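Local coordinates for Spermidine/putrescine ABC transporter, periplasmic binding protein (Treponema pallidum, PDB 2V84), which probably binds polyamines such as spermidine and putrescine, as the periplasmic receptor of an ABC transporter, at residues I115-K120 with V255-F260. Residues are numbered along the deposited sequence; the frame is centred on the assembly and turned at random.
Sequences IAYDPK and VYVDSF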
loop_
_atom_site.group_PDB
_atom_site.type_symbol
_atom_site.label_atom_id
_atom_site.label_comp_id
_atom_site.label_asym_id
_atom_site.label_seq_id
_atom_site.Cartn_x
_atom_site.Cartn_y
_atom_site.Cartn_z
ATOM N N ILE A 115 -9.121 10.885 3.585
ATOM C CA ILE A 115 -9.824 9.602 3.666
ATOM C C ILE A 115 -11.327 9.723 3.424
ATOM O O ILE A 115 -12.132 9.379 4.290
ATOM C CB ILE A 115 -9.514 8.821 4.987
ATOM C CG1 ILE A 115 -9.877 9.610 6.242
ATOM C CG2 ILE A 115 -8.050 8.392 5.031
ATOM C CD1 ILE A 115 -10.128 8.729 7.469
ATOM N N ALA A 116 -11.690 10.199 2.227
ATOM C CA ALA A 116 -13.093 10.455 1.874
ATOM C C ALA A 116 -13.984 9.202 1.767
ATOM O O ALA A 116 -15.204 9.329 1.743
ATOM C CB ALA A 116 -13.183 11.297 0.595
ATOM N N TYR A 117 -13.392 8.009 1.705
ATOM C CA TYR A 117 -14.183 6.766 1.716
ATOM C C TYR A 117 -14.860 6.543 3.087
ATOM O O TYR A 117 -15.894 5.866 3.171
ATOM C CB TYR A 117 -13.309 5.553 1.340
ATOM C CG TYR A 117 -12.079 5.449 2.194
ATOM C CD1 TYR A 117 -12.123 4.835 3.457
ATOM C CD2 TYR A 117 -10.877 6.009 1.770
ATOM C CE1 TYR A 117 -11.007 4.787 4.263
ATOM C CE2 TYR A 117 -9.756 5.959 2.572
ATOM C CZ TYR A 117 -9.826 5.340 3.801
ATOM O OH TYR A 117 -8.722 5.313 4.603
ATOM N N ASP A 118 -14.281 7.123 4.147
ATOM C CA ASP A 118 -14.772 6.942 5.530
ATOM C C ASP A 118 -14.200 8.033 6.450
ATOM O O ASP A 118 -13.417 7.745 7.373
ATOM C CB ASP A 118 -14.375 5.550 6.027
ATOM C CG ASP A 118 -15.143 5.116 7.257
ATOM O OD1 ASP A 118 -16.366 5.358 7.338
ATOM O OD2 ASP A 118 -14.505 4.528 8.146
ATOM N N PRO A 119 -14.579 9.297 6.200
ATOM C CA PRO A 119 -13.936 10.477 6.780
ATOM C C PRO A 119 -14.017 10.589 8.303
ATOM O O PRO A 119 -13.154 11.232 8.928
ATOM C CB PRO A 119 -14.703 11.636 6.120
ATOM C CG PRO A 119 -16.002 11.042 5.771
ATOM C CD PRO A 119 -15.703 9.681 5.321
ATOM N N LYS A 120 -15.050 9.990 8.893
ATOM C CA LYS A 120 -15.244 10.052 10.340
ATOM C C LYS A 120 -14.778 8.755 11.009
ATOM O O LYS A 120 -14.948 8.577 12.218
ATOM C CB LYS A 120 -16.706 10.383 10.700
ATOM C CG LYS A 120 -17.220 11.692 10.069
ATOM C CD LYS A 120 -18.593 12.097 10.604
ATOM C CE LYS A 120 -19.015 13.470 10.073
ATOM N NZ LYS A 120 -20.385 13.885 10.535
ATOM N N VAL A 255 -1.123 6.783 -4.601
ATOM C CA VAL A 255 -0.827 6.648 -3.182
ATOM C C VAL A 255 -1.862 5.657 -2.596
ATOM O O VAL A 255 -2.966 5.547 -3.104
ATOM C CB VAL A 255 -0.866 8.061 -2.491
ATOM C CG1 VAL A 255 -0.715 7.979 -0.987
ATOM C CG2 VAL A 255 0.233 8.967 -3.053
ATOM N N TYR A 256 -1.496 4.900 -1.565
ATOM C CA TYR A 256 -2.455 3.983 -0.921
ATOM C C TYR A 256 -2.657 4.321 0.547
ATOM O O TYR A 256 -1.772 4.870 1.182
ATOM C CB TYR A 256 -2.039 2.497 -1.081
ATOM C CG TYR A 256 -0.788 2.136 -0.315
ATOM C CD1 TYR A 256 -0.825 1.894 1.074
ATOM C CD2 TYR A 256 0.424 2.043 -0.965
ATOM C CE1 TYR A 256 0.335 1.607 1.788
ATOM C CE2 TYR A 256 1.578 1.729 -0.271
ATOM C CZ TYR A 256 1.533 1.511 1.097
ATOM O OH TYR A 256 2.700 1.228 1.770
ATOM N N VAL A 257 -3.847 4.030 1.075
ATOM C CA VAL A 257 -4.051 4.015 2.524
ATOM C C VAL A 257 -4.675 2.668 2.917
ATOM O O VAL A 257 -5.683 2.264 2.357
ATOM C CB VAL A 257 -4.903 5.210 3.051
ATOM C CG1 VAL A 257 -6.234 5.316 2.288
ATOM C CG2 VAL A 257 -5.099 5.076 4.570
ATOM N N ASP A 258 -4.018 1.979 3.846
ATOM C CA ASP A 258 -4.527 0.735 4.461
ATOM C C ASP A 258 -5.136 1.072 5.832
ATOM O O ASP A 258 -4.649 1.984 6.488
ATOM C CB ASP A 258 -3.359 -0.228 4.669
ATOM C CG ASP A 258 -2.820 -0.802 3.354
ATOM O OD1 ASP A 258 -3.620 -1.026 2.444
ATOM O OD2 ASP A 258 -1.593 -1.061 3.259
ATOM N N SER A 259 -6.178 0.347 6.253
ATOM C CA SER A 259 -6.970 0.671 7.463
ATOM C C SER A 259 -7.331 -0.573 8.212
ATOM O O SER A 259 -7.522 -1.602 7.584
ATOM C CB SER A 259 -8.304 1.302 7.076
ATOM O OG SER A 259 -8.089 2.595 6.566
ATOM N N PHE A 260 -7.484 -0.469 9.533
ATOM C CA PHE A 260 -8.155 -1.490 10.332
ATOM C C PHE A 260 -9.654 -1.398 10.107
ATOM O O PHE A 260 -10.258 -0.309 10.164
ATOM C CB PHE A 260 -7.971 -1.264 11.832
ATOM C CG PHE A 260 -6.573 -1.506 12.358
ATOM C CD1 PHE A 260 -6.091 -2.793 12.548
ATOM C CD2 PHE A 260 -5.776 -0.423 12.730
ATOM C CE1 PHE A 260 -4.819 -3.026 13.078
ATOM C CE2 PHE A 260 -4.507 -0.643 13.282
ATOM C CZ PHE A 260 -4.027 -1.944 13.456
HETATM O O HOH W 1 -9.295 4.812 7.071
#
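Y117, the third residue of a type I beta turn that follows helix 109-114, reaches with its phenol toward the inner strand 254-260 of this periplasmic binding protein and meets V257 and S259 there. The turn runs from I115 to D118 and is closed by D118 N donating to I115 O at 3.1 Å. Within it the ring of Y117 lies against the backbone of the turn: with chi1 at 54°, CG sits between the backbone N and the carbonyl carbon, and the carbonyl carbon of I115 lies over one ring face, offset toward the rim. The hydroxyl end of the ring then meets V257 obliquely, the valine side chain coming from the opposite direction. Methyl CG1 of V257 touches both CE2 of Y117, at 3.6 Å, and the hydroxyl OH of Y117, at 3.4 Å, while the second methyl, CG2, approaches the same OH at 3.6 Å. Looser apolar packing joins I115 CG2 to V257 CG2 at 4.5 Å. Two residues along the strand, S259 has its CB on the same side as V257, and a water links the two hydroxyls: it is hydrogen-bonded to Y117 OH at 2.6 Å and donates to S259 OG, also at 2.6 Å. The phenol oxygen, set among valine methyls, thus has a polar partner in this water. The carboxylate of D118 is held by a salt bridge to K88 and hydrogen bonds to S124 OG and Y123 N. On the other side of the strand D258 hydrogen-bonds Y35 and a MES molecule, probably from the crystallisation liquor. Strand 254-260 pairs antiparallel with 125-137 and parallel with 321-322, whose L322 packs against both Y117 and V257, so the loop that leads from helix 109-114 into strand 125-137 is also tied to the neighbouring strand 254-260 by side chains and one water.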